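GCN5-related N-acetyltransferase:Aminotransferase, class-II (Rhodopseudomonas palustris, PDB 2FIW) binds acetyl coenzyme A and, as a member of the GNAT family, probably transfers its acetyl group to an amine of an acceptor substrate. Local coordinates at residues W45-D50 with S145-W150; L65-T68 with P73-F76; D86-H91 with T102-L107. All coordinates share one frame; numbering follows the deposited sequence.

Contact 1 of 3, residues W45-D50 with S145-W150; sequences WASAAD and SINGEW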
loop_
_atom_site.group_PDB
_atom_site.type_symbol
_atom_site.label_atom_id
_atom_site.label_comp_id
_atom_site.label_asym_id
_atom_site.label_seq_id
_atom_site.Cartn_x
_atom_site.Cartn_y
_atom_site.Cartn_z
ATOM N N TRP A 45 -8.617 -7.656 8.207
ATOM C CA TRP A 45 -7.651 -6.782 7.541
ATOM C C TRP A 45 -8.034 -5.299 7.740
ATOM O O TRP A 45 -7.232 -4.542 8.275
ATOM C CB TRP A 45 -7.590 -7.147 6.061
ATOM C CG TRP A 45 -6.532 -6.492 5.248
ATOM C CD1 TRP A 45 -5.656 -5.490 5.633
ATOM C CD2 TRP A 45 -6.260 -6.752 3.875
ATOM N NE1 TRP A 45 -4.848 -5.136 4.575
ATOM C CE2 TRP A 45 -5.200 -5.893 3.481
ATOM C CE3 TRP A 45 -6.799 -7.641 2.934
ATOM C CZ2 TRP A 45 -4.675 -5.897 2.174
ATOM C CZ3 TRP A 45 -6.276 -7.641 1.638
ATOM C CH2 TRP A 45 -5.230 -6.769 1.273
ATOM N N ALA A 46 -9.248 -4.905 7.330
ATOM C CA ALA A 46 -9.736 -3.531 7.489
ATOM C C ALA A 46 -9.834 -3.057 8.933
ATOM O O ALA A 46 -9.737 -1.862 9.205
ATOM C CB ALA A 46 -11.084 -3.371 6.837
ATOM N N SER A 47 -10.044 -3.986 9.860
ATOM C CA SER A 47 -10.314 -3.622 11.236
ATOM C C SER A 47 -9.087 -2.963 11.846
ATOM O O SER A 47 -9.155 -2.466 12.960
ATOM C CB SER A 47 -10.770 -4.843 12.077
ATOM O OG SER A 47 -9.650 -5.595 12.564
ATOM N N ALA A 48 -7.966 -2.961 11.124
ATOM C CA ALA A 48 -6.755 -2.316 11.629
ATOM C C ALA A 48 -6.926 -0.795 11.776
ATOM O O ALA A 48 -6.290 -0.167 12.631
ATOM C CB ALA A 48 -5.559 -2.658 10.763
ATOM N N ALA A 49 -7.812 -0.212 10.974
ATOM C CA ALA A 49 -8.102 1.216 11.060
ATOM C C ALA A 49 -9.032 1.584 12.245
ATOM O O ALA A 49 -9.304 2.774 12.488
ATOM C CB ALA A 49 -8.672 1.713 9.732
ATOM N N ASP A 50 -9.505 0.551 12.955
ATOM C CA ASP A 50 -10.357 0.669 14.146
ATOM C C ASP A 50 -9.638 1.331 15.309
ATOM O O ASP A 50 -10.187 2.244 15.940
ATOM C CB ASP A 50 -10.853 -0.710 14.622
ATOM C CG ASP A 50 -12.029 -1.233 13.815
ATOM O OD1 ASP A 50 -12.474 -0.530 12.887
ATOM O OD2 ASP A 50 -12.493 -2.362 14.114
ATOM N N SER A 145 -1.415 -13.562 10.740
ATOM C CA SER A 145 -2.544 -13.579 11.654
ATOM C C SER A 145 -2.921 -12.133 11.975
ATOM O O SER A 145 -2.110 -11.389 12.511
ATOM C CB SER A 145 -2.199 -14.367 12.923
ATOM O OG SER A 145 -3.303 -14.402 13.816
ATOM N N ILE A 146 -4.138 -11.737 11.602
ATOM C CA ILE A 146 -4.634 -10.384 11.815
ATOM C C ILE A 146 -5.990 -10.507 12.463
ATOM O O ILE A 146 -6.892 -11.114 11.884
ATOM C CB ILE A 146 -4.854 -9.578 10.492
ATOM C CG1 ILE A 146 -3.569 -9.443 9.684
ATOM C CG2 ILE A 146 -5.429 -8.173 10.802
ATOM C CD1 ILE A 146 -3.777 -8.819 8.291
ATOM N N ASN A 147 -6.141 -9.921 13.649
ATOM C CA ASN A 147 -7.425 -9.896 14.348
ATOM C C ASN A 147 -8.142 -11.248 14.356
ATOM O O ASN A 147 -9.354 -11.336 14.100
ATOM C CB ASN A 147 -8.333 -8.816 13.759
ATOM C CG ASN A 147 -9.295 -8.268 14.777
ATOM O OD1 ASN A 147 -9.064 -8.393 15.982
ATOM N ND2 ASN A 147 -10.382 -7.660 14.312
ATOM N N GLY A 148 -7.374 -12.303 14.622
ATOM C CA GLY A 148 -7.911 -13.654 14.725
ATOM C C GLY A 148 -8.221 -14.352 13.409
ATOM O O GLY A 148 -8.829 -15.421 13.409
ATOM N N GLU A 149 -7.822 -13.748 12.292
ATOM C CA GLU A 149 -7.971 -14.367 10.978
ATOM C C GLU A 149 -6.610 -14.681 10.394
ATOM O O GLU A 149 -5.643 -14.004 10.719
ATOM C CB GLU A 149 -8.722 -13.443 10.017
ATOM C CG GLU A 149 -10.201 -13.328 10.300
ATOM C CD GLU A 149 -10.996 -14.430 9.637
ATOM O OE1 GLU A 149 -11.875 -14.984 10.300
ATOM O OE2 GLU A 149 -10.738 -14.751 8.457
ATOM N N TRP A 150 -6.549 -15.696 9.534
ATOM C CA TRP A 150 -5.360 -15.974 8.755
ATOM C C TRP A 150 -5.551 -15.503 7.298
ATOM O O TRP A 150 -6.600 -15.749 6.677
ATOM C CB TRP A 150 -4.986 -17.462 8.809
ATOM C CG TRP A 150 -4.500 -17.977 10.184
ATOM C CD1 TRP A 150 -4.213 -17.234 11.310
ATOM C CD2 TRP A 150 -4.216 -19.343 10.531
ATOM N NE1 TRP A 150 -3.794 -18.061 12.337
ATOM C CE2 TRP A 150 -3.785 -19.355 11.885
ATOM C CE3 TRP A 150 -4.305 -20.559 9.839
ATOM C CZ2 TRP A 150 -3.435 -20.545 12.553
ATOM C CZ3 TRP A 150 -3.955 -21.737 10.510
ATOM C CH2 TRP A 150 -3.525 -21.714 11.852
#

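Contact 2 of 3, residues L65-T68 with P73-F76; sequences LIAT and PVGF. With SO4 (sulfate ion), chain B.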
loop_
_atom_site.group_PDB
_atom_site.type_symbol
_atom_site.label_atom_id
_atom_site.label_comp_id
_atom_site.label_asym_id
_atom_site.label_seq_id
_atom_site.Cartn_x
_atom_site.Cartn_y
_atom_site.Cartn_z
ATOM N N LEU A 65 3.407 8.616 2.176
ATOM C CA LEU A 65 3.076 9.582 1.145
ATOM C C LEU A 65 1.618 9.432 0.765
ATOM O O LEU A 65 1.099 8.318 0.735
ATOM C CB LEU A 65 3.966 9.366 -0.093
ATOM C CG LEU A 65 5.462 9.744 -0.021
ATOM C CD1 LEU A 65 6.268 9.092 -1.156
ATOM C CD2 LEU A 65 5.610 11.273 -0.033
ATOM N N ILE A 66 0.973 10.556 0.464
ATOM C CA ILE A 66 -0.406 10.583 0.028
ATOM C C ILE A 66 -0.494 11.061 -1.418
ATOM O O ILE A 66 0.035 12.116 -1.755
ATOM C CB ILE A 66 -1.247 11.491 0.931
ATOM C CG1 ILE A 66 -1.373 10.859 2.317
ATOM C CG2 ILE A 66 -2.632 11.742 0.318
ATOM C CD1 ILE A 66 -2.281 11.597 3.233
ATOM N N ALA A 67 -1.153 10.272 -2.269
ATOM C CA ALA A 67 -1.396 10.662 -3.656
ATOM C C ALA A 67 -2.683 11.470 -3.740
ATOM O O ALA A 67 -3.719 11.077 -3.184
ATOM C CB ALA A 67 -1.457 9.460 -4.560
ATOM N N THR A 68 -2.604 12.613 -4.423
ATOM C CA THR A 68 -3.766 13.477 -4.633
ATOM C C THR A 68 -4.126 13.621 -6.123
ATOM O O THR A 68 -3.270 13.497 -7.002
ATOM C CB THR A 68 -3.624 14.874 -3.915
ATOM O OG1 THR A 68 -2.282 15.354 -4.023
ATOM C CG2 THR A 68 -3.926 14.765 -2.457
ATOM N N PRO A 73 -7.162 13.400 -1.695
ATOM C CA PRO A 73 -6.400 12.175 -1.476
ATOM C C PRO A 73 -7.109 10.946 -2.061
ATOM O O PRO A 73 -8.290 10.712 -1.778
ATOM C CB PRO A 73 -6.313 12.089 0.054
ATOM C CG PRO A 73 -6.548 13.483 0.524
ATOM C CD PRO A 73 -7.575 13.993 -0.414
ATOM N N VAL A 74 -6.374 10.188 -2.870
ATOM C CA VAL A 74 -6.921 9.075 -3.635
ATOM C C VAL A 74 -6.114 7.784 -3.420
ATOM O O VAL A 74 -6.444 6.754 -4.004
ATOM C CB VAL A 74 -6.969 9.384 -5.178
ATOM C CG1 VAL A 74 -7.876 10.578 -5.470
ATOM C CG2 VAL A 74 -5.582 9.616 -5.760
ATOM N N GLY A 75 -5.062 7.862 -2.599
ATOM C CA GLY A 75 -4.145 6.749 -2.378
ATOM C C GLY A 75 -3.025 7.115 -1.424
ATOM O O GLY A 75 -2.724 8.297 -1.237
ATOM N N PHE A 76 -2.418 6.106 -0.801
ATOM C CA PHE A 76 -1.248 6.329 0.044
ATOM C C PHE A 76 -0.334 5.090 0.088
ATOM O O PHE A 76 -0.754 3.950 -0.219
ATOM C CB PHE A 76 -1.645 6.791 1.468
ATOM C CG PHE A 76 -2.142 5.674 2.343
ATOM C CD1 PHE A 76 -3.460 5.209 2.224
ATOM C CD2 PHE A 76 -1.283 5.047 3.253
ATOM C CE1 PHE A 76 -3.912 4.160 3.023
ATOM C CE2 PHE A 76 -1.727 4.004 4.058
ATOM C CZ PHE A 76 -3.047 3.561 3.944
HETATM S S SO4 B . -3.381 17.347 -7.007
HETATM O O1 SO4 B . -2.713 16.449 -6.081
HETATM O O2 SO4 B . -2.998 16.961 -8.379
HETATM O O3 SO4 B . -4.806 17.158 -6.887
HETATM O O4 SO4 B . -3.089 18.731 -6.619
#

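Contact 3 of 3, residues D86-H91 with T102-L107; sequences DMLYVH and TLIDAL. With ACO (acetyl coenzyme *a), chain C.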
loop_
_atom_site.group_PDB
_atom_site.type_symbol
_atom_site.label_atom_id
_atom_site.label_comp_id
_atom_site.label_asym_id
_atom_site.label_seq_id
_atom_site.Cartn_x
_atom_site.Cartn_y
_atom_site.Cartn_z
ATOM N N ASP A 86 5.544 -1.144 3.447
ATOM C CA ASP A 86 4.629 -1.560 4.495
ATOM C C ASP A 86 3.161 -1.483 4.069
ATOM O O ASP A 86 2.357 -2.317 4.471
ATOM C CB ASP A 86 4.860 -0.720 5.751
ATOM C CG ASP A 86 4.163 -1.292 6.976
ATOM O OD1 ASP A 86 4.350 -2.492 7.266
ATOM O OD2 ASP A 86 3.431 -0.545 7.653
HETATM N N MSE A 87 2.824 -0.485 3.258
HETATM C CA MSE A 87 1.447 -0.196 2.881
HETATM C C MSE A 87 1.357 0.430 1.504
HETATM O O MSE A 87 2.207 1.248 1.127
HETATM C CB MSE A 87 0.799 0.732 3.909
HETATM C CG MSE A 87 0.760 0.138 5.303
HETATM SE SE MSE A 87 -0.233 1.192 6.544
HETATM C CE MSE A 87 0.924 2.599 6.677
ATOM N N LEU A 88 0.326 0.021 0.764
ATOM C CA LEU A 88 -0.019 0.549 -0.551
ATOM C C LEU A 88 -1.518 0.389 -0.711
ATOM O O LEU A 88 -2.003 -0.735 -0.808
ATOM C CB LEU A 88 0.671 -0.242 -1.662
ATOM C CG LEU A 88 0.970 0.447 -3.006
ATOM C CD1 LEU A 88 0.901 -0.537 -4.171
ATOM C CD2 LEU A 88 0.185 1.720 -3.330
ATOM N N TYR A 89 -2.254 1.494 -0.715
ATOM C CA TYR A 89 -3.720 1.461 -0.793
ATOM C C TYR A 89 -4.223 2.618 -1.648
ATOM O O TYR A 89 -4.055 3.787 -1.302
ATOM C CB TYR A 89 -4.366 1.477 0.614
ATOM C CG TYR A 89 -3.967 0.282 1.431
ATOM C CD1 TYR A 89 -4.701 -0.908 1.362
ATOM C CD2 TYR A 89 -2.826 0.315 2.243
ATOM C CE1 TYR A 89 -4.314 -2.043 2.090
ATOM C CE2 TYR A 89 -2.421 -0.810 2.979
ATOM C CZ TYR A 89 -3.175 -1.987 2.902
ATOM O OH TYR A 89 -2.791 -3.114 3.613
ATOM N N VAL A 90 -4.809 2.279 -2.783
ATOM C CA VAL A 90 -5.453 3.248 -3.664
ATOM C C VAL A 90 -6.955 3.125 -3.482
ATOM O O VAL A 90 -7.468 2.016 -3.384
ATOM C CB VAL A 90 -5.064 2.990 -5.147
ATOM C CG1 VAL A 90 -5.767 4.009 -6.111
ATOM C CG2 VAL A 90 -3.532 3.033 -5.296
ATOM N N HIS A 91 -7.660 4.252 -3.430
ATOM C CA HIS A 91 -9.114 4.243 -3.303
ATOM C C HIS A 91 -9.696 3.476 -4.489
ATOM O O HIS A 91 -9.166 3.603 -5.598
ATOM C CB HIS A 91 -9.668 5.676 -3.255
ATOM C CG HIS A 91 -11.077 5.760 -2.763
ATOM N ND1 HIS A 91 -12.167 5.689 -3.610
ATOM C CD2 HIS A 91 -11.578 5.858 -1.509
ATOM C CE1 HIS A 91 -13.279 5.757 -2.896
ATOM N NE2 HIS A 91 -12.952 5.867 -1.619
ATOM N N THR A 102 2.988 5.497 -9.277
ATOM C CA THR A 102 3.560 6.758 -8.821
ATOM C C THR A 102 3.998 6.657 -7.355
ATOM O O THR A 102 5.109 7.032 -7.018
ATOM C CB THR A 102 2.532 7.918 -9.026
ATOM O OG1 THR A 102 2.203 8.006 -10.420
ATOM C CG2 THR A 102 3.091 9.254 -8.573
ATOM N N LEU A 103 3.130 6.117 -6.506
ATOM C CA LEU A 103 3.428 5.967 -5.092
ATOM C C LEU A 103 4.638 5.080 -4.858
ATOM O O LEU A 103 5.535 5.447 -4.093
ATOM C CB LEU A 103 2.223 5.403 -4.343
ATOM C CG LEU A 103 1.108 6.361 -3.946
ATOM C CD1 LEU A 103 -0.079 5.527 -3.476
ATOM C CD2 LEU A 103 1.588 7.404 -2.867
ATOM N N ILE A 104 4.665 3.923 -5.524
ATOM C CA ILE A 104 5.745 2.953 -5.338
ATOM C C ILE A 104 7.085 3.436 -5.897
ATOM O O ILE A 104 8.103 3.237 -5.260
ATOM C CB ILE A 104 5.363 1.529 -5.826
ATOM C CG1 ILE A 104 4.192 0.992 -5.017
ATOM C CG2 ILE A 104 6.526 0.556 -5.674
ATOM C CD1 ILE A 104 4.300 1.245 -3.508
ATOM N N ASP A 105 7.080 4.085 -7.058
ATOM C CA ASP A 105 8.275 4.760 -7.566
ATOM C C ASP A 105 8.870 5.731 -6.524
ATOM O O ASP A 105 10.087 5.780 -6.329
ATOM C CB ASP A 105 7.941 5.539 -8.841
ATOM C CG ASP A 105 7.648 4.635 -10.053
ATOM O OD1 ASP A 105 7.959 3.411 -10.027
ATOM O OD2 ASP A 105 7.090 5.168 -11.041
ATOM N N ALA A 106 8.009 6.507 -5.864
ATOM C CA ALA A 106 8.465 7.444 -4.823
ATOM C C ALA A 106 9.120 6.731 -3.651
ATOM O O ALA A 106 10.153 7.185 -3.157
ATOM C CB ALA A 106 7.340 8.341 -4.356
ATOM N N LEU A 107 8.542 5.598 -3.241
ATOM C CA LEU A 107 9.099 4.790 -2.160
ATOM C C LEU A 107 10.449 4.152 -2.515
ATOM O O LEU A 107 11.351 4.100 -1.678
ATOM C CB LEU A 107 8.104 3.733 -1.676
ATOM C CG LEU A 107 6.789 4.177 -1.003
ATOM C CD1 LEU A 107 6.153 2.990 -0.301
ATOM C CD2 LEU A 107 6.966 5.339 -0.024
HETATM N N1A ACO C . -5.314 1.596 -19.086
HETATM C C2A ACO C . -5.124 0.297 -18.779
HETATM N N3A ACO C . -4.411 -0.072 -17.698
HETATM C C4A ACO C . -3.847 0.847 -16.852
HETATM C C5A ACO C . -4.000 2.202 -17.099
HETATM C C6A ACO C . -4.793 2.584 -18.307
HETATM N N6A ACO C . -4.992 3.887 -18.628
HETATM N N7A ACO C . -3.348 2.872 -16.122
HETATM C C8A ACO C . -2.809 1.951 -15.286
HETATM N N9A ACO C . -3.108 0.726 -15.741
HETATM C C1B ACO C . -2.750 -0.597 -15.163
HETATM C C2B ACO C . -1.264 -0.848 -14.991
HETATM O O2B ACO C . -0.675 -1.305 -16.210
HETATM C C3B ACO C . -1.260 -1.927 -13.921
HETATM O O3B ACO C . -1.208 -3.234 -14.496
HETATM P P3B ACO C . -0.614 -4.510 -13.693
HETATM O O7A ACO C . -1.663 -4.932 -12.671
HETATM O O8A ACO C . 0.650 -3.994 -13.043
HETATM O O9A ACO C . -0.387 -5.513 -14.803
HETATM C C4B ACO C . -2.574 -1.746 -13.149
HETATM O O4B ACO C . -3.359 -0.803 -13.881
HETATM C C5B ACO C . -2.361 -1.213 -11.732
HETATM O O5B ACO C . -1.456 -0.100 -11.807
HETATM P P1A ACO C . -1.721 1.301 -11.064
HETATM O O1A ACO C . -2.890 2.010 -11.717
HETATM O O2A ACO C . -0.361 1.957 -10.990
HETATM O O3A ACO C . -2.122 0.782 -9.587
HETATM P P2A ACO C . -3.461 1.191 -8.828
HETATM O O4A ACO C . -4.610 0.503 -9.514
HETATM O O5A ACO C . -3.463 2.686 -8.684
HETATM O O6A ACO C . -3.259 0.546 -7.356
HETATM C CBP ACO C . -3.126 -1.367 -5.769
HETATM C CCP ACO C . -2.672 -0.737 -7.097
HETATM C CDP ACO C . -2.558 -2.780 -5.709
HETATM C CEP ACO C . -2.610 -0.540 -4.601
HETATM C CAP ACO C . -4.670 -1.396 -5.660
HETATM O OAP ACO C . -5.253 -2.319 -6.596
HETATM C C9P ACO C . -5.279 -1.599 -4.276
HETATM O O9P ACO C . -5.522 -0.555 -3.491
HETATM N N8P ACO C . -5.585 -2.768 -3.887
HETATM C C7P ACO C . -6.222 -3.211 -2.639
HETATM C C6P ACO C . -5.339 -3.071 -1.398
HETATM C C5P ACO C . -4.111 -3.911 -1.581
HETATM O O5P ACO C . -4.183 -5.045 -2.036
HETATM N N4P ACO C . -2.965 -3.343 -1.235
HETATM C C3P ACO C . -1.656 -3.952 -1.352
HETATM C C2P ACO C . -1.425 -4.776 -0.095
HETATM S S1P ACO C . 0.309 -5.034 -0.072
HETATM C C ACO C . 0.876 -3.987 1.094
HETATM O O ACO C . 0.226 -2.996 1.408
HETATM C CH3 ACO C . 2.034 -4.259 1.675
#

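Contact 1 of 3, residues W45-D50 with S145-W150
Ile146 lays its CG2 methyl over the backbone of Trp45, of helix 39-46, 4.1 Å from Trp45 N. The methyl reaches there because CG2 stands anti to the N of Ile146, while CG1 lies beside that N (chi1 -59°). It is therefore the backbone of the tryptophan that receives the isoleucine. The CB of Trp45 points away from 145-150, and the indole is held by other partners: its NE1 is hydrogen-bonded to Tyr89 OH, its ring meets Tyr37 edge to face, and acetyl coenzyme A lies beside it.

The second meeting is polar and sits nearer the surface. Asn147 extends its carboxamide towards Ser47, with CG swung anti to its own N (chi1 -151°), and ND2 comes to 2.8 Å from Ser47 OG. Ser47 CB also lies 3.6 Å from that ND2. The hydroxyl is already committed to the helix, since Ser47 OG is hydrogen-bonded to Ala44 O. Asn147 also touches Ala44, and the neighbouring Glu149 packs on Gln41 and Ala44, so that the hairpin end follows the helix for about a turn.

What presents Ile146 and Asn147 together is a type I' turn from Ile146 to Glu149, closed by a pair of backbone bonds: Ile146 N to Glu149 O at 2.9 Å and Glu149 N to Ile146 O at 2.8 Å. Asn147 and Gly148, its two central residues, both have positive phi. The contact buries a modest 173 Å². It is the tip of a beta hairpin with a two-residue type I' loop, formed by strands 137-146 and 149-159 of the GNAT sheet, resting on the C-terminal part of helix 39-46 near the acetyl coenzyme A pocket.

Contact 2 of 3, residues L65-T68 with P73-F76
Ile66 and Pro73 lie side by side and point the same way, with Ile66 CG2 3.7 Å from Pro73 CB. This is the tight, inward part of the contact. Phe76 joins the same face of the sheet, where its CB meets Ile66 CG1 at 4.2 Å; because its CG sits between the backbone N and carbonyl carbon (chi1 77°), the ring is carried away from the partner strand towards Thr21 and Phe25 of helix 18-32. That helix also covers Ile66 and Pro73.

The backbone beneath is drawn close by two hydrogen bonds at Ala67. Val74 N gives a nearly straight bond to Ala67 O (2.8 Å, 169° at the hydrogen), whereas Ala67 N reaches Gly75 O at 2.7 Å from above the carbonyl plane, 39° out of it. Val74 and Gly75 thus both face Ala67, and the extra residue interrupts the regular one-to-one pairing. Ala67 CB, on the opposite face from Ile66, is 4.3 Å from Val74 CG2, while Val99 and Leu103 of helix 99-112 cover the alanine.

The solvent side is at Thr68, partly exposed where Ile66, Ala67 and Phe76 are buried. Its CG2 still lies against Pro73 N at 3.6 Å, but its OG1 turns from the proline towards a sulfate ion, probably from the crystallisation liquor, whose nearest oxygen is doubtfully placed. OG1 also makes a weak hydrogen bond to Ala9 O of the edge strand.

Val74 and Gly75 opposite Ala67 form a classic beta bulge in the antiparallel hairpin of strands 63-69 and 72-80, clasped between helices 18-32 and 99-112 in the alpha-beta-alpha sandwich of the GNAT fold.

Contact 3 of 3, residues D86-H91 with T102-L107
Apolar packing alone joins strand 84-90 to helix 99-112 here, and Leu88 carries it. Its CG meets Ile104 CD1 at 3.5 Å, the two side chains crossing at about a right angle, while CD2 touches Leu103 CD1 at 3.8 Å. The leucine reaches the helix because CG is anti to the backbone N (chi1 -153°). Its CD1 has a second neighbour in the ligand, the methyl CEP of acetyl coenzyme A, so that this one side chain is wedged between helix and cofactor. On the helix, Leu103 also packs on Leu65 of strand 63-69.

Hydrogen bonding belongs to the strand and the cofactor. Leu88 O accepts the pantetheine amide N4P at 2.8 Å, and Val90 N gives a straighter bond to O9P (3.0 Å, 160° at the hydrogen). Leu88 N reaches the acetyl carbonyl O at 3.1 Å, bent to 129° and weak. The extended arm of the ligand therefore pairs with the strand edge much as another strand would.

Aromatic contacts flank the arm. The Tyr89 ring meets it, CD1 being 3.6 Å from C6P of acetyl coenzyme A, and Phe25 meets the ring edge to face. A leucine in place of Tyr89 would probably cost C6P its ring contact and leave Trp45 NE1 without its hydroxyl mate, the indole freer to turn beside the pantetheine arm.

As a separate feature of the strand, Asp86, salt-bridged to Arg58, forms with Met87 a classic bulge opposite Ser78. A strand bulged against 72-80, with the cofactor arm hydrogen-bonded along it, and followed by a helix whose start (Gly100, Thr101) also binds the cofactor, is characteristic of the acetyl coenzyme A site of the GNAT fold.

How the contacts relate
All three contacts reach one mixed sheet within the acetyltransferase domain. Contacts 2 and 3 are close neighbours, centres 8 Å apart, and follow each other along the chain; adjacent strands 72-80 and 84-90 join them through Phe76 N to Tyr89 O and Val74 O to His91 N, while Leu65 packs on Ala106 of helix 99-112. Contact 1 closes a long loop that encloses both. Its centre is about 22 Å from that of contact 2 and 20 Å from that of contact 3, yet it touches contact 3 through Trp45 and Tyr89. The cofactor arm thus lies between the central strand and helix 39-46, with the terminal hairpin beyond.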